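Local coordinates for uncharacterized conserved protein (Vibrio parahaemolyticus, PDB 3MUQ), which is of unknown function but has a periplasmic-binding-protein-like fold, consistent with an exported protein that binds a small solute, at residues T68-G73 / Q199-N204. Sequence-based numbering, arbitrary orientation.
Sequences TFVEKG and QVILVN
The carboxamide of N204 reaches across to the backbone of G73: ND2 donates to G73 O over 2.9 Å, with an angle of 164° at the hydrogen. The acceptor lies in the plane of the amide group, and the donor in turn lies in the carbonyl plane of G73, with a C=O...N angle of 148°. This bond joins the residues just after helix 63-71 and strand 195-203, where the helix packs on one face of the mixed beta-sheet in a lobe of the periplasmic-binding-protein-like fold. G73 itself closes the helix in a Schellman motif; its positive phi is a conformation that suits glycine, and its N bonds back to V70 O at 2.9 Å. The other end of the N204 amide is also engaged, since OD1 accepts from the backbone N of E206, so the carboxamide is held at both its oxygen and its nitrogen, which should fix its rotation.

Further back along the helix the contact turns apolar, and I201 supplies both points of touch. Its CG2 branch sits at the edge of the F69 ring, near the ring plane, 4.0 Å from CE2. CB of F69 points toward the strand, and CG anti to the backbone N (chi1 -172°) lays the ring edge against I201; the F69 side chain also meets V58 of neighbouring strand 57-60. That strand pairs antiparallel with 195-203, and I201 is hydrogen-bonded to V58 through the backbone. Q199, two residues earlier on the strand, extends NE2 to E66 OE1, a second polar tie to the same helix. The other branch of I201 takes V70 as its partner, with the terminal CD1 lying 4.2 Å from V70 CG2.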
ATOM      1  N   THR A  68      -8.508  -0.719 -19.090  1.00 23.62           N
ATOM      2  CA  THR A  68      -9.469  -1.225 -20.066  1.00 22.01           C
ATOM      3  C   THR A  68     -10.319  -2.346 -19.456  1.00 20.70           C
ATOM      4  O   THR A  68     -11.548  -2.384 -19.616  1.00 21.16           O
ATOM      5  CB  THR A  68      -8.719  -1.776 -21.283  1.00 22.37           C
ATOM      6  OG1 THR A  68      -7.960  -0.721 -21.884  1.00 33.13           O
ATOM      7  CG2 THR A  68      -9.682  -2.350 -22.303  1.00 20.69           C
ATOM      8  N   PHE A  69      -9.652  -3.256 -18.750  1.00 17.51           N
ATOM      9  CA  PHE A  69     -10.324  -4.365 -18.078  1.00 15.23           C
ATOM     10  C   PHE A  69     -11.483  -3.855 -17.215  1.00 20.49           C
ATOM     11  O   PHE A  69     -12.610  -4.368 -17.276  1.00 24.18           O
ATOM     12  CB  PHE A  69      -9.304  -5.126 -17.237  1.00 21.88           C
ATOM     13  CG  PHE A  69      -9.818  -6.402 -16.649  1.00 19.78           C
ATOM     14  CD1 PHE A  69     -10.042  -7.520 -17.459  1.00 17.57           C
ATOM     15  CD2 PHE A  69     -10.018  -6.512 -15.270  1.00 13.41           C
ATOM     16  CE1 PHE A  69     -10.487  -8.724 -16.900  1.00 14.58           C
ATOM     17  CE2 PHE A  69     -10.454  -7.703 -14.709  1.00 20.22           C
ATOM     18  CZ  PHE A  69     -10.700  -8.816 -15.524  1.00 19.22           C
ATOM     19  N   VAL A  70     -11.214  -2.818 -16.437  1.00 13.09           N
ATOM     20  CA  VAL A  70     -12.230  -2.247 -15.541  1.00 15.69           C
ATOM     21  C   VAL A  70     -13.265  -1.429 -16.317  1.00 25.20           C
ATOM     22  O   VAL A  70     -14.467  -1.476 -16.030  1.00 26.73           O
ATOM     23  CB  VAL A  70     -11.549  -1.328 -14.480  1.00 17.31           C
ATOM     24  CG1 VAL A  70     -12.575  -0.553 -13.685  1.00 22.28           C
ATOM     25  CG2 VAL A  70     -10.657  -2.149 -13.580  1.00 22.83           C
ATOM     26  N   GLU A  71     -12.787  -0.680 -17.305  1.00 24.77           N
ATOM     27  CA  GLU A  71     -13.663   0.177 -18.094  1.00 27.80           C
ATOM     28  C   GLU A  71     -14.730  -0.650 -18.819  1.00 25.64           C
ATOM     29  O   GLU A  71     -15.907  -0.268 -18.869  1.00 24.83           O
ATOM     30  CB  GLU A  71     -12.840   1.030 -19.067  1.00 42.54           C
ATOM     31  CG  GLU A  71     -13.595   1.479 -20.321  1.00 69.29           C
ATOM     32  CD  GLU A  71     -14.578   2.626 -20.074  1.00 86.63           C
ATOM     33  OE1 GLU A  71     -15.652   2.392 -19.468  1.00 89.57           O
ATOM     34  OE2 GLU A  71     -14.280   3.763 -20.510  1.00 92.29           O
ATOM     35  N   LYS A  72     -14.332  -1.801 -19.352  1.00 25.54           N
ATOM     36  CA  LYS A  72     -15.272  -2.649 -20.082  1.00 24.10           C
ATOM     37  C   LYS A  72     -16.169  -3.436 -19.138  1.00 25.26           C
ATOM     38  O   LYS A  72     -17.056  -4.175 -19.584  1.00 22.11           O
ATOM     39  CB  LYS A  72     -14.534  -3.601 -21.024  1.00 30.40           C
ATOM     40  CG  LYS A  72     -13.699  -2.903 -22.087  1.00 34.46           C
ATOM     41  CD  LYS A  72     -13.446  -3.833 -23.253  1.00 34.45           C
ATOM     42  CE  LYS A  72     -12.384  -3.304 -24.198  1.00 32.09           C
ATOM     43  NZ  LYS A  72     -11.845  -4.408 -25.077  1.00 28.92           N
ATOM     44  N   GLY A  73     -15.938  -3.270 -17.833  1.00 25.43           N
ATOM     45  CA  GLY A  73     -16.777  -3.891 -16.814  1.00 21.03           C
ATOM     46  C   GLY A  73     -16.409  -5.329 -16.462  1.00 24.35           C
ATOM     47  O   GLY A  73     -17.137  -6.009 -15.737  1.00 22.57           O
ATOM     48  N   GLN A 199      -2.013  -4.281  -9.244  1.00 15.02           N
ATOM     49  CA  GLN A 199      -3.416  -4.236  -8.869  1.00 17.35           C
ATOM     50  C   GLN A 199      -4.005  -5.625  -8.711  1.00 19.20           C
ATOM     51  O   GLN A 199      -3.654  -6.568  -9.438  1.00 17.76           O
ATOM     52  CB  GLN A 199      -4.257  -3.488  -9.908  1.00 20.67           C
ATOM     53  CG  GLN A 199      -4.099  -1.996  -9.905  1.00 24.54           C
ATOM     54  CD  GLN A 199      -5.302  -1.305 -10.511  1.00 25.09           C
ATOM     55  OE1 GLN A 199      -6.198  -0.853  -9.798  1.00 23.59           O
ATOM     56  NE2 GLN A 199      -5.332  -1.227 -11.831  1.00 26.56           N
ATOM     57  N   VAL A 200      -4.934  -5.729  -7.777  1.00 14.45           N
ATOM     58  CA  VAL A 200      -5.756  -6.911  -7.652  1.00 17.83           C
ATOM     59  C   VAL A 200      -7.169  -6.454  -7.984  1.00 17.85           C
ATOM     60  O   VAL A 200      -7.649  -5.429  -7.459  1.00 14.01           O
ATOM     61  CB  VAL A 200      -5.664  -7.521  -6.226  1.00 13.50           C
ATOM     62  CG1 VAL A 200      -5.914  -6.456  -5.181  1.00 18.72           C
ATOM     63  CG2 VAL A 200      -6.668  -8.664  -6.062  1.00 18.11           C
ATOM     64  N   ILE A 201      -7.818  -7.186  -8.886  1.00 11.85           N
ATOM     65  CA  ILE A 201      -9.138  -6.806  -9.374  1.00 12.04           C
ATOM     66  C   ILE A 201     -10.082  -8.002  -9.387  1.00 15.83           C
ATOM     67  O   ILE A 201      -9.746  -9.076  -9.902  1.00 15.48           O
ATOM     68  CB  ILE A 201      -9.044  -6.233 -10.802  1.00 15.18           C
ATOM     69  CG1 ILE A 201      -7.926  -5.190 -10.868  1.00 14.09           C
ATOM     70  CG2 ILE A 201     -10.396  -5.651 -11.253  1.00 12.29           C
ATOM     71  CD1 ILE A 201      -7.634  -4.683 -12.282  1.00 15.17           C
ATOM     72  N   LEU A 202     -11.266  -7.802  -8.829  1.00 16.93           N
ATOM     73  CA  LEU A 202     -12.263  -8.854  -8.734  1.00 15.72           C
ATOM     74  C   LEU A 202     -12.993  -9.050 -10.055  1.00 15.90           C
ATOM     75  O   LEU A 202     -13.335  -8.083 -10.733  1.00 14.46           O
ATOM     76  CB  LEU A 202     -13.287  -8.477  -7.676  1.00 11.71           C
ATOM     77  CG  LEU A 202     -12.683  -8.129  -6.320  1.00 16.36           C
ATOM     78  CD1 LEU A 202     -13.814  -7.788  -5.338  1.00 18.47           C
ATOM     79  CD2 LEU A 202     -11.826  -9.286  -5.820  1.00 13.93           C
ATOM     80  N   VAL A 203     -13.271 -10.300 -10.401  1.00 16.91           N
ATOM     81  CA  VAL A 203     -14.117 -10.559 -11.552  1.00 17.28           C
ATOM     82  C   VAL A 203     -15.535 -10.076 -11.248  1.00 19.44           C
ATOM     83  O   VAL A 203     -16.073 -10.327 -10.168  1.00 10.87           O
ATOM     84  CB  VAL A 203     -14.078 -12.041 -11.965  1.00 18.77           C
ATOM     85  CG1 VAL A 203     -15.143 -12.337 -13.032  1.00 14.55           C
ATOM     86  CG2 VAL A 203     -12.632 -12.421 -12.429  1.00 12.43           C
ATOM     87  N   ASN A 204     -16.127  -9.353 -12.191  1.00 15.55           N
ATOM     88  CA  ASN A 204     -17.433  -8.740 -11.968  1.00 16.40           C
ATOM     89  C   ASN A 204     -18.536  -9.782 -11.703  1.00 16.21           C
ATOM     90  O   ASN A 204     -18.887 -10.553 -12.589  1.00 17.43           O
ATOM     91  CB  ASN A 204     -17.789  -7.887 -13.174  1.00 13.06           C
ATOM     92  CG  ASN A 204     -19.068  -7.089 -12.971  1.00 26.06           C
ATOM     93  OD1 ASN A 204     -19.848  -7.343 -12.042  1.00 23.25           O
ATOM     94  ND2 ASN A 204     -19.286  -6.109 -13.842  1.00 15.56           N
TER